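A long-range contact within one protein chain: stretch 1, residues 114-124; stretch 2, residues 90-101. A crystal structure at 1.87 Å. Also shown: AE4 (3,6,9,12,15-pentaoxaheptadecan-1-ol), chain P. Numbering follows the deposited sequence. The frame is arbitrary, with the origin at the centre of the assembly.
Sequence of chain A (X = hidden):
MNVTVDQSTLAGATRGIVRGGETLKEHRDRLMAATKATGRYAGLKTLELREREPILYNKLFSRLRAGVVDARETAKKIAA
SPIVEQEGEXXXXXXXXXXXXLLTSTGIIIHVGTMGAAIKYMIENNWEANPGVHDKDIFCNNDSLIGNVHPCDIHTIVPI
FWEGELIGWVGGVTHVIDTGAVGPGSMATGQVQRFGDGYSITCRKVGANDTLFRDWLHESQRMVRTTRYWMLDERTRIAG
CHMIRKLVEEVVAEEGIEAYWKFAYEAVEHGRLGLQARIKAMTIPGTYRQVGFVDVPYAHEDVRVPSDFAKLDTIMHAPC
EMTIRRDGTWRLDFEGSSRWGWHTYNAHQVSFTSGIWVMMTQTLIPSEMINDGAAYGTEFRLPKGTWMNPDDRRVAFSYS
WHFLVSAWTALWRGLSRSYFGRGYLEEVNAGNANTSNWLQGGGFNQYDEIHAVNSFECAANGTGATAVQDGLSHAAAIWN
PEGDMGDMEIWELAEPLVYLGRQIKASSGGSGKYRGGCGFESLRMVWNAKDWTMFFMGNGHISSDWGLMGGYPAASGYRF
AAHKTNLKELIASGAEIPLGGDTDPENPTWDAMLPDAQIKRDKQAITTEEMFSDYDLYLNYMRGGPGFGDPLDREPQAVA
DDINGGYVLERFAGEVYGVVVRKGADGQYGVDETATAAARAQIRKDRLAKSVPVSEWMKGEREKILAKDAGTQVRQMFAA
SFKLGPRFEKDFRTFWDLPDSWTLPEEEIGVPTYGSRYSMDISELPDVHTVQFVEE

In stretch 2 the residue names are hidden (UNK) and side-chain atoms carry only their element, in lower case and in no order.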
# COMPACT_ATOMS: atom_id res chain seq x y z
N THR A 114 -20.19 -3.46 -8.97
CA THR A 114 -18.82 -2.91 -8.74
C THR A 114 -17.88 -3.14 -9.94
O THR A 114 -17.16 -2.23 -10.36
CB THR A 114 -18.14 -3.44 -7.47
OG1 THR A 114 -17.88 -4.83 -7.62
CG2 THR A 114 -19.00 -3.23 -6.26
N MET A 115 -17.90 -4.32 -10.53
CA MET A 115 -16.99 -4.65 -11.67
C MET A 115 -17.42 -3.88 -12.94
O MET A 115 -16.57 -3.41 -13.72
CB MET A 115 -16.91 -6.16 -11.93
CG MET A 115 -16.18 -6.93 -10.82
SD MET A 115 -15.93 -8.72 -11.09
CE MET A 115 -17.59 -9.35 -11.15
N GLY A 116 -18.74 -3.71 -13.14
CA GLY A 116 -19.22 -2.86 -14.24
C GLY A 116 -18.82 -1.39 -14.09
O GLY A 116 -18.43 -0.73 -15.08
N ALA A 117 -18.90 -0.88 -12.85
CA ALA A 117 -18.46 0.47 -12.58
C ALA A 117 -16.94 0.65 -12.78
O ALA A 117 -16.50 1.71 -13.20
CB ALA A 117 -18.89 0.91 -11.18
N ALA A 118 -16.14 -0.38 -12.52
CA ALA A 118 -14.70 -0.34 -12.81
C ALA A 118 -14.44 -0.30 -14.33
O ALA A 118 -13.59 0.47 -14.79
CB ALA A 118 -13.96 -1.50 -12.18
N ILE A 119 -15.17 -1.11 -15.09
CA ILE A 119 -15.10 -1.05 -16.56
C ILE A 119 -15.48 0.38 -17.05
O ILE A 119 -14.78 0.95 -17.89
CB ILE A 119 -16.00 -2.12 -17.21
CG1 ILE A 119 -15.45 -3.52 -16.98
CG2 ILE A 119 -16.14 -1.88 -18.71
CD1 ILE A 119 -16.46 -4.65 -17.11
N LYS A 120 -16.55 0.95 -16.49
CA LYS A 120 -16.98 2.28 -16.91
C LYS A 120 -15.94 3.38 -16.56
O LYS A 120 -15.78 4.35 -17.31
CB LYS A 120 -18.38 2.61 -16.36
CG LYS A 120 -19.47 1.73 -16.96
CD LYS A 120 -20.77 1.70 -16.15
CE LYS A 120 -21.67 0.58 -16.60
NZ LYS A 120 -22.95 0.52 -15.88
N TYR A 121 -15.22 3.22 -15.44
CA TYR A 121 -14.11 4.12 -15.12
C TYR A 121 -13.01 4.07 -16.22
O TYR A 121 -12.48 5.11 -16.63
CB TYR A 121 -13.51 3.79 -13.73
CG TYR A 121 -12.44 4.77 -13.27
CD1 TYR A 121 -12.79 5.95 -12.61
CD2 TYR A 121 -11.09 4.55 -13.51
CE1 TYR A 121 -11.83 6.85 -12.18
CE2 TYR A 121 -10.10 5.45 -13.07
CZ TYR A 121 -10.47 6.60 -12.41
OH TYR A 121 -9.55 7.50 -12.00
N MET A 122 -12.65 2.87 -16.66
CA MET A 122 -11.71 2.70 -17.79
C MET A 122 -12.21 3.36 -19.07
O MET A 122 -11.45 4.03 -19.79
CB MET A 122 -11.35 1.21 -18.03
CG MET A 122 -10.61 0.54 -16.86
SD MET A 122 -9.89 -1.08 -17.22
CE MET A 122 -11.27 -2.18 -17.03
N ILE A 123 -13.48 3.20 -19.35
CA ILE A 123 -14.12 3.82 -20.52
C ILE A 123 -13.99 5.35 -20.44
O ILE A 123 -13.48 6.00 -21.35
CB ILE A 123 -15.60 3.39 -20.64
CG1 ILE A 123 -15.67 1.89 -20.94
CG2 ILE A 123 -16.31 4.20 -21.74
CD1 ILE A 123 -17.07 1.30 -21.02
N GLU A 124 -14.40 5.91 -19.31
CA GLU A 124 -14.48 7.35 -19.12
C GLU A 124 -13.13 8.04 -18.97
O GLU A 124 -13.03 9.25 -19.19
CB GLU A 124 -15.30 7.59 -17.86
CG GLU A 124 -15.89 8.94 -17.71
CD GLU A 124 -16.93 9.35 -18.76
OE1 GLU A 124 -17.44 10.47 -18.52
OE2 GLU A 124 -17.27 8.73 -19.82
N UNK A 90 -17.53 -16.07 -4.20
CA UNK A 90 -16.98 -15.67 -5.51
C UNK A 90 -18.15 -15.46 -6.47
O UNK A 90 -19.27 -15.88 -6.19
c UNK A 90 -16.42 -17.98 -6.72
c UNK A 90 -15.28 -18.65 -7.48
c UNK A 90 -17.04 -18.93 -5.71
c UNK A 90 -15.95 -16.67 -6.07
N UNK A 91 -17.87 -14.81 -7.59
CA UNK A 91 -18.91 -14.48 -8.61
C UNK A 91 -18.24 -14.24 -9.97
O UNK A 91 -17.16 -13.64 -10.02
s UNK A 91 -20.98 -12.64 -9.27
c UNK A 91 -19.69 -13.26 -8.17
N UNK A 92 -18.88 -14.70 -11.05
CA UNK A 92 -18.47 -14.40 -12.43
C UNK A 92 -19.63 -13.79 -13.22
O UNK A 92 -20.78 -14.26 -13.13
c UNK A 92 -16.68 -16.19 -12.58
c UNK A 92 -15.45 -15.63 -12.93
c UNK A 92 -15.50 -17.72 -11.13
c UNK A 92 -14.27 -16.10 -12.38
c UNK A 92 -14.30 -17.16 -11.48
c UNK A 92 -17.97 -15.65 -13.15
c UNK A 92 -16.69 -17.23 -11.66
N UNK A 93 -19.33 -12.74 -13.97
CA UNK A 93 -20.32 -11.92 -14.62
C UNK A 93 -19.89 -11.58 -16.08
O UNK A 93 -18.70 -11.27 -16.36
c UNK A 93 -20.59 -10.65 -13.78
o UNK A 93 -20.94 -11.01 -12.43
c UNK A 93 -21.74 -9.84 -14.41
N UNK A 94 -20.87 -11.64 -17.00
CA UNK A 94 -20.65 -11.33 -18.43
C UNK A 94 -21.21 -9.93 -18.75
O UNK A 94 -22.36 -9.64 -18.39
c UNK A 94 -21.30 -12.41 -19.31
c UNK A 94 -22.05 -13.36 -21.48
c UNK A 94 -19.86 -12.13 -21.39
c UNK A 94 -21.28 -12.22 -20.83
N UNK A 95 -20.40 -9.07 -19.37
CA UNK A 95 -20.77 -7.68 -19.70
C UNK A 95 -20.77 -7.41 -21.22
O UNK A 95 -20.01 -8.03 -21.97
o UNK A 95 -19.72 -7.15 -13.35
c UNK A 95 -20.57 -6.06 -15.35
c UNK A 95 -19.78 -6.67 -19.03
c UNK A 95 -20.58 -5.94 -16.73
c UNK A 95 -19.72 -6.98 -14.73
c UNK A 95 -19.77 -6.77 -17.52
c UNK A 95 -18.92 -7.78 -15.48
c UNK A 95 -18.94 -7.68 -16.88
N UNK A 96 -21.63 -6.49 -21.65
CA UNK A 96 -21.56 -5.92 -23.00
C UNK A 96 -20.41 -4.86 -23.08
O UNK A 96 -19.78 -4.57 -22.08
c UNK A 96 -22.95 -5.40 -23.47
n UNK A 96 -24.76 -3.98 -22.74
o UNK A 96 -22.64 -3.33 -22.26
c UNK A 96 -23.42 -4.15 -22.76
N UNK A 97 -20.12 -4.35 -24.28
CA UNK A 97 -19.00 -3.43 -24.50
C UNK A 97 -19.05 -2.17 -23.65
O UNK A 97 -18.00 -1.63 -23.28
c UNK A 97 -18.87 -3.08 -25.96
N UNK A 98 -20.26 -1.72 -23.31
CA UNK A 98 -20.45 -0.52 -22.47
C UNK A 98 -20.31 -0.77 -20.97
O UNK A 98 -20.52 0.16 -20.18
c UNK A 98 -21.81 0.11 -22.77
N UNK A 99 -19.97 -1.99 -20.56
CA UNK A 99 -19.85 -2.35 -19.14
C UNK A 99 -21.15 -2.65 -18.38
O UNK A 99 -21.14 -2.71 -17.16
N UNK A 100 -22.26 -2.83 -19.10
CA UNK A 100 -23.51 -3.27 -18.48
C UNK A 100 -23.62 -4.81 -18.47
O UNK A 100 -23.37 -5.45 -19.48
c UNK A 100 -24.72 -1.14 -19.09
c UNK A 100 -24.69 -2.66 -19.22
o UNK A 100 -24.81 -0.68 -17.91
o UNK A 100 -24.71 -0.43 -20.12
N UNK A 101 -24.01 -5.39 -17.33
CA UNK A 101 -24.08 -6.85 -17.19
C UNK A 101 -25.28 -7.41 -17.92
O UNK A 101 -26.36 -6.78 -17.92
o UNK A 101 -25.32 -6.81 -15.09
c UNK A 101 -24.13 -7.27 -15.71
C2 AE4 P . -32.54 10.43 -14.66
C3 AE4 P . -31.31 10.30 -15.55
O4 AE4 P . -31.35 9.04 -16.23
C5 AE4 P . -30.54 8.95 -17.41
C6 AE4 P . -30.10 7.50 -17.65
O7 AE4 P . -28.70 7.30 -17.40
C8 AE4 P . -28.37 7.34 -16.00
C9 AE4 P . -26.87 7.20 -15.83
C11 AE4 P . -26.52 5.43 -14.24
O10 AE4 P . -26.55 5.83 -15.61
C12 AE4 P . -27.26 4.11 -14.09
O13 AE4 P . -26.40 3.01 -14.36
C14 AE4 P . -26.83 1.83 -13.71
C15 AE4 P . -26.00 0.64 -14.18
O16 AE4 P . -24.69 0.75 -13.62
C17 AE4 P . -24.49 -0.05 -12.45
C18 AE4 P . -23.01 0.04 -12.09
O19 AE4 P . -22.21 -0.41 -13.21

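Position 90 has four side-chain carbons, forked at the second, and lies out of reach of the helix 114-124. This is Leu90.

Position 91 has one carbon followed by one sulfur. Its CB points toward the helix. This is Cys91. Cys91 SG is 5.1 Å from Met115 CE.

Position 92 carries one carbon and then a ring of six carbons with no oxygen. Its CB points away from the helix. It is Phe92.

Position 93 has one carbon bearing an oxygen and a carbon, and its CB points toward the helix. The oxygen and carbon on one branched carbon give Thr93. Its OG1 lies 4.0 Å from Met115 CE.

Position 94 again has four carbons forked at the second, out of reach of the helix. It is Leu94.

Position 95 has one carbon, then a six-carbon ring bearing an oxygen. Its CB points toward the helix. The ring lies against Met115, Gly116 and Ile119. This is Tyr95. Ile119 CD1 sits over one ring face, 4.1 Å from the centroid of the Tyr95 ring, in a CH-pi contact. Met115 CB is 3.3 Å from Tyr95 OH.

Position 96 has two carbons, the second holding one oxygen and one nitrogen: an amide, Asn96. Asn96 OD1 accepts a hydrogen bond from the backbone N of position 100 at 3.2 Å.

Position 97 has a single carbon, pointing away. It is Ala97.

Position 98 also has one carbon pointing away, so it is Ala98.

Position 99 has no side-chain atoms and a phi of 80°, which favours glycine. It is Gly99. An ideal CB here would sit a tight 3.1 Å from Ile119 CG2. The CA atoms of Gly99 and Gly116 are 5.0 Å apart.

Position 100 has two carbons, the second with two oxygens. One oxygen reaches the amine of Lys120. The carboxylate is Asp100, and Lys120 NZ forms a salt bridge with Asp100 OD1 at 3.0 Å.

Position 101 has one carbon and one oxygen and makes no contact with the helix. It is Ser101.

The contact has three parts. Tyr95 packs against Met115 and Ile119, while the turn ending at Gly99 brings its backbone close to the helix. Gly116 also needs to be small, because an ideal CB would clash with Gly99 O at 2.9 Å. The Lys120–Asp100 salt bridge adds a polar tie, and Lys120 NZ also donates a hydrogen bond to AE4 O19 at 2.9 Å.

Stretch 2 (90-101) LCFTLYNAAGDS
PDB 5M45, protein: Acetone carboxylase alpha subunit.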